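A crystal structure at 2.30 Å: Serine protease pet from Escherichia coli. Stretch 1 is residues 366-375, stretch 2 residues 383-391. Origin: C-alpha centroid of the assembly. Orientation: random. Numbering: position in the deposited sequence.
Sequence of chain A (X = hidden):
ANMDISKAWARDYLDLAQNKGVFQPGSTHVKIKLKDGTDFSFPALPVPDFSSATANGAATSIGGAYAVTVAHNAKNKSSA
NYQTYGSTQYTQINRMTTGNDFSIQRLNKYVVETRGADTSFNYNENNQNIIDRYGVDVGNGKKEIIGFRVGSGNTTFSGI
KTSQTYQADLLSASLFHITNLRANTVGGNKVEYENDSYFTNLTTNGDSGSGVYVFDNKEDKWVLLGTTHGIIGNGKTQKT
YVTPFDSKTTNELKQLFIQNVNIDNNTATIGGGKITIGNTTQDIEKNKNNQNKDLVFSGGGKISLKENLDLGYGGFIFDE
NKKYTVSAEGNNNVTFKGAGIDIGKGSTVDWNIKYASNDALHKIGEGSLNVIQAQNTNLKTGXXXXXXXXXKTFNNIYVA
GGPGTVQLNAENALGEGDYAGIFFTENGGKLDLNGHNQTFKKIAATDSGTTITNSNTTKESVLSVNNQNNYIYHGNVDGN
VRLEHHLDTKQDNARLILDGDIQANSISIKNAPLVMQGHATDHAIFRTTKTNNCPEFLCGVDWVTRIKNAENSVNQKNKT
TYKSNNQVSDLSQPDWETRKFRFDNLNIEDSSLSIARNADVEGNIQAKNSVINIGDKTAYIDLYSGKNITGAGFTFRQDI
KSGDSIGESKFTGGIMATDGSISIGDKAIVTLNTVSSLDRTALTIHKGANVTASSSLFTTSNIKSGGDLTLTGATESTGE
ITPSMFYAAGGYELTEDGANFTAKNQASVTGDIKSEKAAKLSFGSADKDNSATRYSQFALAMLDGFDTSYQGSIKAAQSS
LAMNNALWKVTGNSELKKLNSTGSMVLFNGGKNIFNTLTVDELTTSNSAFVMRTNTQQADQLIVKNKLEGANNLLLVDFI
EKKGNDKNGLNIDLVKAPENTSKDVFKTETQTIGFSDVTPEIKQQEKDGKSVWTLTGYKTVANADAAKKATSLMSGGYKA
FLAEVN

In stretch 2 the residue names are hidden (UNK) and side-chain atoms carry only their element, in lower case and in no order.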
# COMPACT_ATOMS: atom_id res chain seq x y z
N GLU A 366 -12.15 -2.90 -26.84
CA GLU A 366 -11.13 -3.74 -26.23
C GLU A 366 -9.94 -4.06 -27.12
O GLU A 366 -8.92 -4.53 -26.62
CB GLU A 366 -11.77 -5.04 -25.76
CG GLU A 366 -12.69 -4.85 -24.57
CD GLU A 366 -13.29 -6.15 -24.12
OE1 GLU A 366 -14.49 -6.38 -24.38
OE2 GLU A 366 -12.56 -6.95 -23.51
N GLY A 367 -10.08 -3.82 -28.42
CA GLY A 367 -9.02 -4.11 -29.39
C GLY A 367 -7.92 -3.06 -29.49
O GLY A 367 -7.89 -2.08 -28.74
N SER A 368 -7.03 -3.26 -30.46
CA SER A 368 -5.78 -2.49 -30.60
C SER A 368 -5.72 -1.46 -31.73
O SER A 368 -5.89 -1.81 -32.90
CB SER A 368 -4.60 -3.45 -30.79
OG SER A 368 -4.56 -4.43 -29.78
N LEU A 369 -5.41 -0.22 -31.38
CA LEU A 369 -5.04 0.79 -32.35
C LEU A 369 -3.51 0.83 -32.45
O LEU A 369 -2.83 1.15 -31.48
CB LEU A 369 -5.60 2.16 -31.96
CG LEU A 369 -5.49 3.22 -33.06
CD1 LEU A 369 -6.29 2.80 -34.27
CD2 LEU A 369 -5.96 4.58 -32.59
N ASN A 370 -2.97 0.47 -33.61
CA ASN A 370 -1.53 0.44 -33.83
C ASN A 370 -1.10 1.65 -34.64
O ASN A 370 -1.25 1.68 -35.85
CB ASN A 370 -1.12 -0.84 -34.55
CG ASN A 370 0.39 -0.94 -34.72
OD1 ASN A 370 1.16 -0.30 -33.99
ND2 ASN A 370 0.82 -1.75 -35.70
N VAL A 371 -0.56 2.66 -33.95
CA VAL A 371 -0.33 3.94 -34.58
C VAL A 371 1.07 3.96 -35.19
O VAL A 371 2.05 4.06 -34.47
CB VAL A 371 -0.49 5.09 -33.58
CG1 VAL A 371 -0.62 6.40 -34.32
CG2 VAL A 371 -1.74 4.85 -32.68
N ILE A 372 1.10 3.88 -36.52
CA ILE A 372 2.34 3.75 -37.30
C ILE A 372 3.05 5.09 -37.56
O ILE A 372 4.27 5.12 -37.74
CB ILE A 372 2.06 3.08 -38.67
CG1 ILE A 372 1.23 1.81 -38.48
CG2 ILE A 372 3.37 2.77 -39.42
CD1 ILE A 372 1.83 0.82 -37.50
N GLN A 373 2.30 6.18 -37.57
CA GLN A 373 2.89 7.50 -37.81
C GLN A 373 2.52 8.54 -36.74
O GLN A 373 1.52 8.40 -36.05
CB GLN A 373 2.49 8.02 -39.20
CG GLN A 373 0.99 8.11 -39.53
CD GLN A 373 0.73 8.73 -40.94
OE1 GLN A 373 0.70 9.94 -41.09
NE2 GLN A 373 0.59 7.88 -41.96
N ALA A 374 3.34 9.57 -36.59
CA ALA A 374 3.03 10.64 -35.64
C ALA A 374 1.73 11.31 -36.06
O ALA A 374 1.42 11.42 -37.25
CB ALA A 374 4.17 11.67 -35.57
N GLN A 375 0.99 11.79 -35.06
CA GLN A 375 -0.38 12.23 -35.25
C GLN A 375 -0.54 13.74 -35.17
O GLN A 375 -1.49 14.29 -35.72
CB GLN A 375 -1.29 11.58 -34.22
CG GLN A 375 -1.38 10.08 -34.38
CD GLN A 375 -2.11 9.68 -35.64
OE1 GLN A 375 -3.34 9.86 -35.76
NE2 GLN A 375 -1.37 9.15 -36.60
N UNK A 383 -9.78 2.14 -23.13
CA UNK A 383 -9.95 0.70 -23.23
C UNK A 383 -9.02 0.09 -24.28
O UNK A 383 -8.58 0.79 -25.20
c UNK A 383 -11.42 0.36 -23.55
o UNK A 383 -10.97 -1.76 -22.60
n UNK A 383 -13.01 -1.47 -23.48
c UNK A 383 -11.79 -1.05 -23.17
N UNK A 384 -8.77 -1.20 -24.18
CA UNK A 384 -7.92 -1.87 -25.14
C UNK A 384 -6.51 -1.28 -25.18
O UNK A 384 -6.05 -0.64 -24.21
N UNK A 385 -5.83 -1.48 -26.31
CA UNK A 385 -4.43 -1.12 -26.44
C UNK A 385 -4.22 -0.05 -27.51
O UNK A 385 -4.79 -0.13 -28.58
c UNK A 385 -2.07 -2.00 -26.74
c UNK A 385 -3.57 -2.34 -26.80
o UNK A 385 -3.87 -3.41 -25.91
N UNK A 386 -3.41 0.94 -27.20
CA UNK A 386 -2.94 1.87 -28.19
C UNK A 386 -1.42 1.74 -28.22
O UNK A 386 -0.74 1.89 -27.19
c UNK A 386 -2.75 4.29 -28.89
c UNK A 386 -4.90 3.40 -27.93
c UNK A 386 -3.38 3.31 -27.88
N UNK A 387 -0.89 1.39 -29.39
CA UNK A 387 0.52 1.17 -29.53
C UNK A 387 1.16 2.37 -30.22
O UNK A 387 0.69 2.83 -31.25
c UNK A 387 0.09 -1.30 -29.72
c UNK A 387 0.82 -0.10 -30.34
c UNK A 387 0.19 -2.58 -30.55
c UNK A 387 2.35 -0.34 -30.42
N UNK A 388 2.21 2.90 -29.62
CA UNK A 388 2.90 4.04 -30.19
C UNK A 388 4.01 3.51 -31.04
O UNK A 388 4.98 2.98 -30.50
c UNK A 388 2.96 6.18 -26.94
c UNK A 388 3.43 4.95 -29.09
c UNK A 388 1.14 5.86 -28.67
c UNK A 388 2.39 5.25 -28.02
N UNK A 389 3.87 3.62 -32.36
CA UNK A 389 4.86 3.08 -33.27
C UNK A 389 5.76 4.13 -33.88
O UNK A 389 6.56 3.83 -34.76
N UNK A 390 5.65 5.37 -33.41
CA UNK A 390 6.43 6.46 -34.00
C UNK A 390 6.99 7.39 -32.94
O UNK A 390 6.48 7.43 -31.82
c UNK A 390 5.56 7.24 -35.01
N UNK A 391 8.04 8.13 -33.29
CA UNK A 391 8.55 9.19 -32.42
C UNK A 391 7.45 10.23 -32.17
O UNK A 391 6.81 10.69 -33.11
n UNK A 391 12.36 11.62 -33.35
o UNK A 391 12.26 11.44 -31.11
c UNK A 391 9.79 9.86 -33.02
c UNK A 391 10.17 11.18 -32.33
c UNK A 391 11.70 11.41 -32.22
O HOH W 1 -6.12 -4.88 -26.93
O HOH W 2 5.77 2.31 -36.81

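Position 383 has four side-chain atoms: two carbons in line, the second carrying one oxygen and one nitrogen. Glu 366 CG lies 3.6 Å from that nitrogen. The oxygen accepts a hydrogen bond from the backbone N of position 384, at 2.8 Å. Two carbons ending in an amide make this Asn 383.

Position 384 has no side-chain atoms. Its CA packs 3.2 Å from Glu 366 O. Phi is +60°, which favours glycine, and a CB here would point toward stretch 1 and clash with Gly 367 O and Glu 366 C. This is Gly 384.

Position 385 has one carbon carrying an oxygen and a carbon. Its CB is 3.8 Å from Ser 368 OG. That branching is Thr 385. Water 1 joins its OG1 (2.9 Å) to Glu 366 O (2.8 Å) and Ser 368 OG (3.3 Å).

Position 386 has three carbons, forked at the first. It lies on the buried face with Leu 369 and Val 371. One arm is 4.3 Å from Leu 369 CB and the other 4.0 Å from Val 371 CG2. This is Val 386.

Position 387 has four carbons, forked at the first, with one arm two carbons long. It shares a face with Ser 368 and Asn 370, and its CB is 3.7 Å from Asn 370 OD1. This is Ile 387.

Position 388 has four carbons, forked at the second. Its side chain barely meets stretch 1. The late fork gives Leu 388.

Position 389 has no side-chain atoms. A CB would point toward stretch 1 and clash with Val 371 O. This is Gly 389. Water 2 donates to its O (2.7 Å) and weakly to Ile 372 O (3.3 Å).

Position 390 has one carbon, pointing toward stretch 1 and 3.6 Å from Ala 374 N. This is Ala 390.

Position 391 has three carbons, the third carrying one oxygen and one nitrogen. Its CA-to-CB bond points away from stretch 1; its backbone O is 3.7 Å from Ala 374 CB. The longer amide is Gln 391.

The contact is a parallel strand pairing. Thr 385 N donates to Gly 367 O (3.2 Å) and Leu 369 N to Thr 385 O (2.9 Å). Ile 387 N donates to Leu 369 O (2.9 Å) and Val 371 N to Ile 387 O (3.0 Å). Gly 389 N to Val 371 O (2.8 Å) completes the ladder.

Stretch 2 (383-391) NGTVILGAQ
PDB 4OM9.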